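Local coordinates for protein trehalose-6-phosphate phosphatase (Neosartorya fumigata, PDB 5DXL) that belongs to the trehalose-phosphatase family of the HAD clan, pairing a Rossmann-like core domain with an alpha/beta cap, at residues A[90-95]-A[101-106]; A[153-158]-A[179-184]. One frame throughout, in Å; residues are numbered along the deposited sequence.

Contact 1 (90-95 with 101-106) and contact 2 (153-158 with 179-184) share no secondary-structure element and lie in different sheets, their centres about 27 Å apart. Contact 1 sits at the edge of the mixed core sheet, its centre about 13 Å from that of the chain; contact 2 belongs to the four-stranded antiparallel sheet, about 24 Å out. Both are buried, contact 2 in all three touching residues, contact 1 in six of ten, with E102 exposed. Strand against strand gives three backbone hydrogen bonds, a CH-pi contact and apolar side-chain contacts (534 Å² buried); helix against strand gives van der Waals packing of one leucine, without hydrogen bonds between the segments (125 Å²).

Contact 1 of 2, residues A[90-95]-A[101-106]; sequences GCFIRQ and WENLAE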
ATOM      1  N   GLY A  90      -5.952   3.608   0.182  1.00 11.92           N
ATOM      2  CA  GLY A  90      -6.989   2.629   0.444  1.00 14.39           C
ATOM      3  C   GLY A  90      -8.413   3.157   0.361  1.00 13.36           C
ATOM      4  O   GLY A  90      -9.349   2.462   0.734  1.00 17.87           O
ATOM      5  N   CYS A  91      -8.587   4.382  -0.115  1.00 10.93           N
ATOM      6  CA  CYS A  91      -9.921   4.966  -0.133  0.59 12.16           C
ATOM      7  C   CYS A  91     -10.691   4.692  -1.419  1.00 11.76           C
ATOM      8  O   CYS A  91     -11.915   4.750  -1.424  1.00 14.01           O
ATOM      9  CB  CYS A  91      -9.829   6.465   0.106  0.59 13.31           C
ATOM     10  SG  CYS A  91      -9.393   6.828   1.812  0.59 16.95           S
ATOM     11  N   PHE A  92      -9.977   4.391  -2.498  1.00 12.32           N
ATOM     12  CA  PHE A  92     -10.609   4.082  -3.782  1.00 11.63           C
ATOM     13  C   PHE A  92     -10.040   2.782  -4.323  1.00 15.77           C
ATOM     14  O   PHE A  92      -8.826   2.591  -4.316  1.00 17.82           O
ATOM     15  CB  PHE A  92     -10.388   5.197  -4.800  1.00 11.42           C
ATOM     16  CG  PHE A  92     -11.171   6.445  -4.513  1.00 14.70           C
ATOM     17  CD1 PHE A  92     -12.476   6.571  -4.937  1.00 18.70           C
ATOM     18  CD2 PHE A  92     -10.593   7.488  -3.808  1.00 16.45           C
ATOM     19  CE1 PHE A  92     -13.202   7.731  -4.664  1.00 17.00           C
ATOM     20  CE2 PHE A  92     -11.310   8.650  -3.534  1.00 19.79           C
ATOM     21  CZ  PHE A  92     -12.615   8.767  -3.961  1.00 17.54           C
ATOM     22  N   ILE A  93     -10.909   1.891  -4.775  1.00 10.67           N
ATOM     23  CA  ILE A  93     -10.436   0.621  -5.314  1.00 10.13           C
ATOM     24  C   ILE A  93     -11.131   0.296  -6.628  1.00 11.02           C
ATOM     25  O   ILE A  93     -12.338   0.510  -6.779  1.00 13.78           O
ATOM     26  CB  ILE A  93     -10.646  -0.536  -4.321  1.00 12.47           C
ATOM     27  CG1 ILE A  93      -9.924  -1.794  -4.794  1.00 17.14           C
ATOM     28  CG2 ILE A  93     -12.118  -0.851  -4.122  1.00 23.13           C
ATOM     29  CD1 ILE A  93      -9.900  -2.889  -3.757  1.00 25.53           C
ATOM     30  N   ARG A  94     -10.350  -0.195  -7.585  1.00 10.39           N
ATOM     31  CA  ARG A  94     -10.901  -0.715  -8.835  1.00 12.59           C
ATOM     32  C   ARG A  94     -10.427  -2.144  -9.000  1.00 13.30           C
ATOM     33  O   ARG A  94      -9.220  -2.388  -9.043  1.00 11.84           O
ATOM     34  CB  ARG A  94     -10.479   0.133 -10.039  1.00 12.06           C
ATOM     35  CG  ARG A  94     -11.143  -0.344 -11.367  1.00 15.07           C
ATOM     36  CD  ARG A  94     -10.444   0.176 -12.661  1.00 12.40           C
ATOM     37  NE  ARG A  94      -9.221  -0.568 -12.994  1.00 18.87           N
ATOM     38  CZ  ARG A  94      -8.500  -0.346 -14.095  1.00 17.32           C
ATOM     39  NH1 ARG A  94      -8.895   0.601 -14.950  1.00 13.69           N
ATOM     40  NH2 ARG A  94      -7.379  -1.050 -14.337  1.00 12.47           N
ATOM     41  N   GLN A  95     -11.363  -3.094  -9.062  1.00 12.61           N
ATOM     42  CA  GLN A  95     -11.000  -4.496  -9.261  1.00 13.03           C
ATOM     43  C   GLN A  95     -10.477  -4.707 -10.678  1.00 12.70           C
ATOM     44  O   GLN A  95     -10.880  -4.002 -11.600  1.00 12.39           O
ATOM     45  CB  GLN A  95     -12.207  -5.418  -9.032  1.00 14.27           C
ATOM     46  CG  GLN A  95     -12.770  -5.435  -7.613  1.00 14.38           C
ATOM     47  CD  GLN A  95     -11.805  -6.048  -6.611  1.00 17.01           C
ATOM     48  OE1 GLN A  95     -11.070  -6.988  -6.921  1.00 20.61           O
ATOM     49  NE2 GLN A  95     -11.810  -5.521  -5.398  1.00 23.77           N
ATOM     50  N   TRP A 101     -15.097   2.126  -9.966  1.00 16.52           N
ATOM     51  CA  TRP A 101     -14.335   2.448  -8.767  1.00 15.97           C
ATOM     52  C   TRP A 101     -15.237   2.410  -7.546  1.00 19.45           C
ATOM     53  O   TRP A 101     -16.342   2.953  -7.583  1.00 22.44           O
ATOM     54  CB  TRP A 101     -13.715   3.828  -8.885  1.00 16.06           C
ATOM     55  CG  TRP A 101     -12.535   3.909  -9.793  1.00 15.63           C
ATOM     56  CD1 TRP A 101     -12.545   4.125 -11.140  1.00 19.19           C
ATOM     57  CD2 TRP A 101     -11.165   3.797  -9.412  1.00 14.05           C
ATOM     58  NE1 TRP A 101     -11.258   4.156 -11.619  1.00 19.48           N
ATOM     59  CE2 TRP A 101     -10.393   3.953 -10.576  1.00 13.76           C
ATOM     60  CE3 TRP A 101     -10.513   3.576  -8.193  1.00 12.90           C
ATOM     61  CZ2 TRP A 101      -9.000   3.908 -10.555  1.00 15.74           C
ATOM     62  CZ3 TRP A 101      -9.136   3.517  -8.179  1.00 14.82           C
ATOM     63  CH2 TRP A 101      -8.393   3.686  -9.350  1.00 12.98           C
ATOM     64  N   GLU A 102     -14.777   1.779  -6.470  1.00 14.05           N
ATOM     65  CA  GLU A 102     -15.507   1.863  -5.217  1.00 16.19           C
ATOM     66  C   GLU A 102     -14.873   2.904  -4.309  1.00 17.17           C
ATOM     67  O   GLU A 102     -13.650   2.928  -4.133  1.00 13.95           O
ATOM     68  CB  GLU A 102     -15.566   0.521  -4.494  1.00 18.78           C
ATOM     69  CG  GLU A 102     -16.167   0.680  -3.091  1.00 27.04           C
ATOM     70  CD  GLU A 102     -16.641  -0.614  -2.461  1.00 37.30           C
ATOM     71  OE1 GLU A 102     -16.271  -1.703  -2.950  1.00 43.42           O
ATOM     72  OE2 GLU A 102     -17.389  -0.528  -1.460  1.00 34.74           O
ATOM     73  N   ASN A 103     -15.711   3.760  -3.730  1.00 15.18           N
ATOM     74  CA  ASN A 103     -15.269   4.740  -2.753  1.00 13.67           C
ATOM     75  C   ASN A 103     -15.407   4.129  -1.370  1.00 17.64           C
ATOM     76  O   ASN A 103     -16.494   4.113  -0.793  1.00 14.84           O
ATOM     77  CB  ASN A 103     -16.100   6.027  -2.870  1.00 17.25           C
ATOM     78  CG  ASN A 103     -15.597   7.144  -1.973  1.00 16.25           C
ATOM     79  OD1 ASN A 103     -14.953   6.909  -0.950  1.00 14.89           O
ATOM     80  ND2 ASN A 103     -15.895   8.381  -2.362  1.00 17.25           N
ATOM     81  N   LEU A 104     -14.304   3.620  -0.837  1.00 15.63           N
ATOM     82  CA  LEU A 104     -14.363   2.858   0.401  1.00 16.36           C
ATOM     83  C   LEU A 104     -14.632   3.756   1.603  1.00 15.94           C
ATOM     84  O   LEU A 104     -15.155   3.291   2.620  1.00 18.16           O
ATOM     85  CB  LEU A 104     -13.064   2.060   0.594  1.00 18.81           C
ATOM     86  CG  LEU A 104     -12.908   0.974  -0.476  1.00 21.92           C
ATOM     87  CD1 LEU A 104     -11.549   0.290  -0.413  1.00 23.86           C
ATOM     88  CD2 LEU A 104     -14.018  -0.049  -0.314  1.00 28.00           C
ATOM     89  N   ALA A 105     -14.293   5.039   1.500  1.00 13.42           N
ATOM     90  CA  ALA A 105     -14.603   5.964   2.569  1.00 17.49           C
ATOM     91  C   ALA A 105     -16.104   6.138   2.635  1.00 15.74           C
ATOM     92  O   ALA A 105     -16.695   5.999   3.701  1.00 14.16           O
ATOM     93  CB  ALA A 105     -13.914   7.312   2.359  1.00 20.09           C
ATOM     94  N   GLU A 106     -16.717   6.406   1.482  1.00 13.06           N
ATOM     95  CA  GLU A 106     -18.153   6.636   1.455  1.00 13.48           C
ATOM     96  C   GLU A 106     -18.947   5.368   1.775  1.00 15.16           C
ATOM     97  O   GLU A 106     -20.081   5.459   2.228  1.00 13.67           O
ATOM     98  CB  GLU A 106     -18.581   7.218   0.103  1.00 12.37           C
ATOM     99  CG  GLU A 106     -18.342   8.721   0.023  1.00 13.94           C
ATOM    100  CD  GLU A 106     -19.270   9.498   0.949  1.00 14.12           C
ATOM    101  OE1 GLU A 106     -20.500   9.341   0.801  1.00 13.15           O
ATOM    102  OE2 GLU A 106     -18.780  10.256   1.819  1.00 14.68           O
TER
HETATM  103  O   HOH W   1     -10.812   2.671 -14.692  1.00 21.07           O
HETATM  104  O   HOH W   2     -14.102  -3.436  -5.065  1.00 34.96           O
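The R94 side chain lies over the indole of W101 through its CB, which sits 3.7 Å from the centroid of the W101 six-membered ring and 9° off the ring normal, a CH-pi contact. With CG anti to the backbone N (chi1 -176°), the rest of R94 runs on past the indole and bends at chi3; its guanidinium then binds, outside the hairpin, the carbonyls of G78, I80 and L83 and, in its own plane, a water that W101 NE1 holds weakly. F92 shares this face of the sheet, with its CB 3.8 Å from W101 CE3. Beyond it the F92 ring meets the N103 amide, CE1 to ND2 3.6 Å, the two planes 42° apart. Helix 70-77 covers the face through Q70 and D74.

On the reverse face I93 and E102 run side by side, I93 CG2 3.7 Å from E102 CB, and L104 CD1 reaches I93 CG2. The backbones are joined by E102 N to I93 O (2.8 Å), I93 N to E102 O (3.0 Å) and L104 N to C91 O (2.7 Å). N103 OD1 accepts from E106 N at 3.0 Å, an Asx motif where the chain leaves the strand and takes up helical angles. With a classic bulge where its first strand begins, C91 and F92 facing A87 of strand 84-87, this antiparallel beta hairpin extends the edge of the Rossmann-like HAD core sheet.

Contact 2 of 2, residues A[153-158]-A[179-184]; sequences FQAREC and ANLEVR
C158 N donates to Q154 O at 2.8 Å, and E157 N to F153 O at 2.9 Å; these i to i+4 bonds keep the 153-158 helix regular where A155 and C158, one turn apart, face L181 of the strand. All contact converges on that one leucine. Its CD1 methyl meets C158 CB at 3.9 Å and C158 SG at 4.0 Å, and comes to 3.3 Å from A155 O, close for a methyl beside a carbonyl. L181 CG lies 4.1 Å from A155 CB. The L181 first torsion sets CG anti to the carbonyl carbon (chi1 -73°), and the extended second torsion (chi2 -171°) carries CD1 on to A155 O and C158.

The nearest CA pair, A155 and L181, is 6.8 Å apart, a spacing consistent with the small side chain of A155. C158 also touches V119 and F123 of helix 112-125, while A155 rests on W141 and Y143. The backbone of L181 is hydrogen-bonded to that of W141 in strand 139-142, placing the leucine within the sheet. Helices 148-164 and 112-125 both pack against this antiparallel four-stranded sheet, an alpha/beta layering consistent with the C2-type cap domain of HAD phosphatases.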
ATOM      1  N   PHE A 153       1.442  17.301  26.344  1.00 14.18           N
ATOM      2  CA  PHE A 153       0.527  16.871  27.395  1.00 14.86           C
ATOM      3  C   PHE A 153      -0.907  16.800  26.887  1.00 13.13           C
ATOM      4  O   PHE A 153      -1.597  15.791  27.065  1.00 14.14           O
ATOM      5  CB  PHE A 153       0.622  17.830  28.589  1.00 12.99           C
ATOM      6  CG  PHE A 153      -0.478  17.660  29.604  1.00 14.38           C
ATOM      7  CD1 PHE A 153      -0.553  16.516  30.382  1.00 14.15           C
ATOM      8  CD2 PHE A 153      -1.420  18.663  29.791  1.00 17.11           C
ATOM      9  CE1 PHE A 153      -1.560  16.363  31.321  1.00 14.64           C
ATOM     10  CE2 PHE A 153      -2.434  18.519  30.734  1.00 18.95           C
ATOM     11  CZ  PHE A 153      -2.498  17.363  31.496  1.00 14.63           C
ATOM     12  N   GLN A 154      -1.343  17.875  26.250  1.00 12.51           N
ATOM     13  CA  GLN A 154      -2.686  17.934  25.697  1.00 11.97           C
ATOM     14  C   GLN A 154      -2.901  16.804  24.697  1.00 13.13           C
ATOM     15  O   GLN A 154      -3.970  16.201  24.645  1.00 13.83           O
ATOM     16  CB  GLN A 154      -2.926  19.284  25.020  1.00 12.86           C
ATOM     17  CG  GLN A 154      -3.032  20.463  25.988  1.00 13.13           C
ATOM     18  CD  GLN A 154      -4.366  20.490  26.708  1.00 13.28           C
ATOM     19  OE1 GLN A 154      -4.631  19.650  27.571  1.00 18.23           O
ATOM     20  NE2 GLN A 154      -5.215  21.449  26.354  1.00 15.01           N
ATOM     21  N   ALA A 155      -1.878  16.526  23.901  1.00 12.34           N
ATOM     22  CA  ALA A 155      -1.995  15.476  22.892  1.00 12.57           C
ATOM     23  C   ALA A 155      -2.104  14.099  23.539  1.00 13.39           C
ATOM     24  O   ALA A 155      -2.900  13.271  23.098  1.00 14.88           O
ATOM     25  CB  ALA A 155      -0.817  15.533  21.933  1.00 14.67           C
ATOM     26  N   ARG A 156      -1.334  13.855  24.601  1.00 14.63           N
ATOM     27  CA  ARG A 156      -1.451  12.589  25.325  1.00 14.73           C
ATOM     28  C   ARG A 156      -2.849  12.443  25.920  1.00 14.76           C
ATOM     29  O   ARG A 156      -3.440  11.370  25.861  1.00 15.11           O
ATOM     30  CB  ARG A 156      -0.404  12.478  26.442  1.00 16.73           C
ATOM     31  CG  ARG A 156       1.011  12.292  25.943  1.00 17.40           C
ATOM     32  CD  ARG A 156       1.963  11.931  27.072  1.00 19.39           C
ATOM     33  NE  ARG A 156       2.067  12.984  28.082  1.00 17.57           N
ATOM     34  CZ  ARG A 156       2.910  14.011  28.007  1.00 16.66           C
ATOM     35  NH1 ARG A 156       3.718  14.145  26.959  1.00 17.31           N
ATOM     36  NH2 ARG A 156       2.951  14.914  28.979  1.00 17.83           N
ATOM     37  N   GLU A 157      -3.379  13.526  26.481  1.00 13.45           N
ATOM     38  CA  GLU A 157      -4.694  13.469  27.107  1.00 14.31           C
ATOM     39  C   GLU A 157      -5.790  13.276  26.065  1.00 16.02           C
ATOM     40  O   GLU A 157      -6.713  12.478  26.252  1.00 15.79           O
ATOM     41  CB  GLU A 157      -4.947  14.733  27.931  1.00 16.45           C
ATOM     42  CG  GLU A 157      -3.890  14.947  29.018  1.00 19.66           C
ATOM     43  CD  GLU A 157      -3.882  13.818  30.051  1.00 23.42           C
ATOM     44  OE1 GLU A 157      -4.846  13.751  30.837  1.00 25.50           O
ATOM     45  OE2 GLU A 157      -2.925  12.999  30.072  1.00 26.01           O
ATOM     46  N   CYS A 158      -5.657  13.978  24.947  1.00 15.14           N
ATOM     47  CA  CYS A 158      -6.632  13.874  23.870  1.00 15.30           C
ATOM     48  C   CYS A 158      -6.605  12.481  23.241  1.00 17.53           C
ATOM     49  O   CYS A 158      -7.652  11.901  22.947  1.00 15.72           O
ATOM     50  CB  CYS A 158      -6.363  14.949  22.821  1.00 12.12           C
ATOM     51  SG  CYS A 158      -7.555  14.936  21.444  1.00 16.16           S
ATOM     52  N   ALA A 179       4.332  16.276  15.984  1.00 17.76           N
ATOM     53  CA  ALA A 179       3.547  17.254  16.725  1.00 14.00           C
ATOM     54  C   ALA A 179       2.118  17.217  16.173  1.00 11.28           C
ATOM     55  O   ALA A 179       1.523  18.258  15.869  1.00 11.88           O
ATOM     56  CB  ALA A 179       4.144  18.659  16.585  1.00 14.72           C
ATOM     57  N   ASN A 180       1.572  16.015  16.027  1.00 12.06           N
ATOM     58  CA  ASN A 180       0.174  15.910  15.625  1.00 11.16           C
ATOM     59  C   ASN A 180      -0.488  14.640  16.141  1.00 13.99           C
ATOM     60  O   ASN A 180       0.180  13.686  16.544  1.00 14.39           O
ATOM     61  CB  ASN A 180       0.025  16.024  14.078  1.00 11.97           C
ATOM     62  CG  ASN A 180       0.419  14.747  13.313  1.00 17.59           C
ATOM     63  OD1 ASN A 180       0.011  13.634  13.647  1.00 17.00           O
ATOM     64  ND2 ASN A 180       1.174  14.929  12.232  1.00 22.74           N
ATOM     65  N   LEU A 181      -1.816  14.664  16.141  1.00 11.52           N
ATOM     66  CA  LEU A 181      -2.632  13.483  16.379  1.00 12.31           C
ATOM     67  C   LEU A 181      -3.522  13.290  15.169  1.00 13.23           C
ATOM     68  O   LEU A 181      -4.124  14.245  14.700  1.00 16.50           O
ATOM     69  CB  LEU A 181      -3.503  13.640  17.621  1.00 14.37           C
ATOM     70  CG  LEU A 181      -2.906  13.575  19.014  1.00 20.83           C
ATOM     71  CD1 LEU A 181      -4.074  13.548  20.014  1.00 19.19           C
ATOM     72  CD2 LEU A 181      -2.034  12.339  19.151  1.00 22.09           C
ATOM     73  N   GLU A 182      -3.633  12.062  14.687  1.00 12.09           N
ATOM     74  CA  GLU A 182      -4.478  11.797  13.524  1.00 13.00           C
ATOM     75  C   GLU A 182      -5.440  10.651  13.799  1.00 13.73           C
ATOM     76  O   GLU A 182      -5.072   9.664  14.430  1.00 16.39           O
ATOM     77  CB  GLU A 182      -3.605  11.476  12.315  1.00 13.34           C
ATOM     78  CG  GLU A 182      -4.369  11.131  11.040  1.00 15.84           C
ATOM     79  CD  GLU A 182      -3.420  10.867   9.885  1.00 28.33           C
ATOM     80  OE1 GLU A 182      -2.236  11.261   9.982  1.00 35.86           O
ATOM     81  OE2 GLU A 182      -3.843  10.260   8.889  1.00 23.73           O
ATOM     82  N   VAL A 183      -6.681  10.799  13.341  1.00 12.08           N
ATOM     83  CA  VAL A 183      -7.638   9.704  13.368  1.00 11.97           C
ATOM     84  C   VAL A 183      -8.020   9.379  11.935  1.00 10.14           C
ATOM     85  O   VAL A 183      -8.334  10.269  11.159  1.00 12.44           O
ATOM     86  CB  VAL A 183      -8.899  10.050  14.175  1.00 11.70           C
ATOM     87  CG1 VAL A 183      -9.811   8.844  14.264  1.00 13.71           C
ATOM     88  CG2 VAL A 183      -8.504  10.523  15.588  1.00 14.06           C
ATOM     89  N   ARG A 184      -7.981   8.098  11.606  1.00 12.84           N
ATOM     90  CA  ARG A 184      -8.321   7.649  10.260  1.00 13.19           C
ATOM     91  C   ARG A 184      -8.853   6.222  10.306  1.00 12.56           C
ATOM     92  O   ARG A 184      -8.643   5.500  11.280  1.00 14.55           O
ATOM     93  CB  ARG A 184      -7.086   7.727   9.367  1.00 16.28           C
ATOM     94  CG  ARG A 184      -6.064   6.699   9.757  1.00 21.68           C
ATOM     95  CD  ARG A 184      -4.771   6.864   9.010  1.00 29.25           C
ATOM     96  NE  ARG A 184      -3.948   5.679   9.197  1.00 34.45           N
ATOM     97  CZ  ARG A 184      -2.750   5.514   8.657  1.00 37.50           C
ATOM     98  NH1 ARG A 184      -2.230   6.472   7.899  1.00 35.51           N
ATOM     99  NH2 ARG A 184      -2.079   4.391   8.873  1.00 33.62           N
TER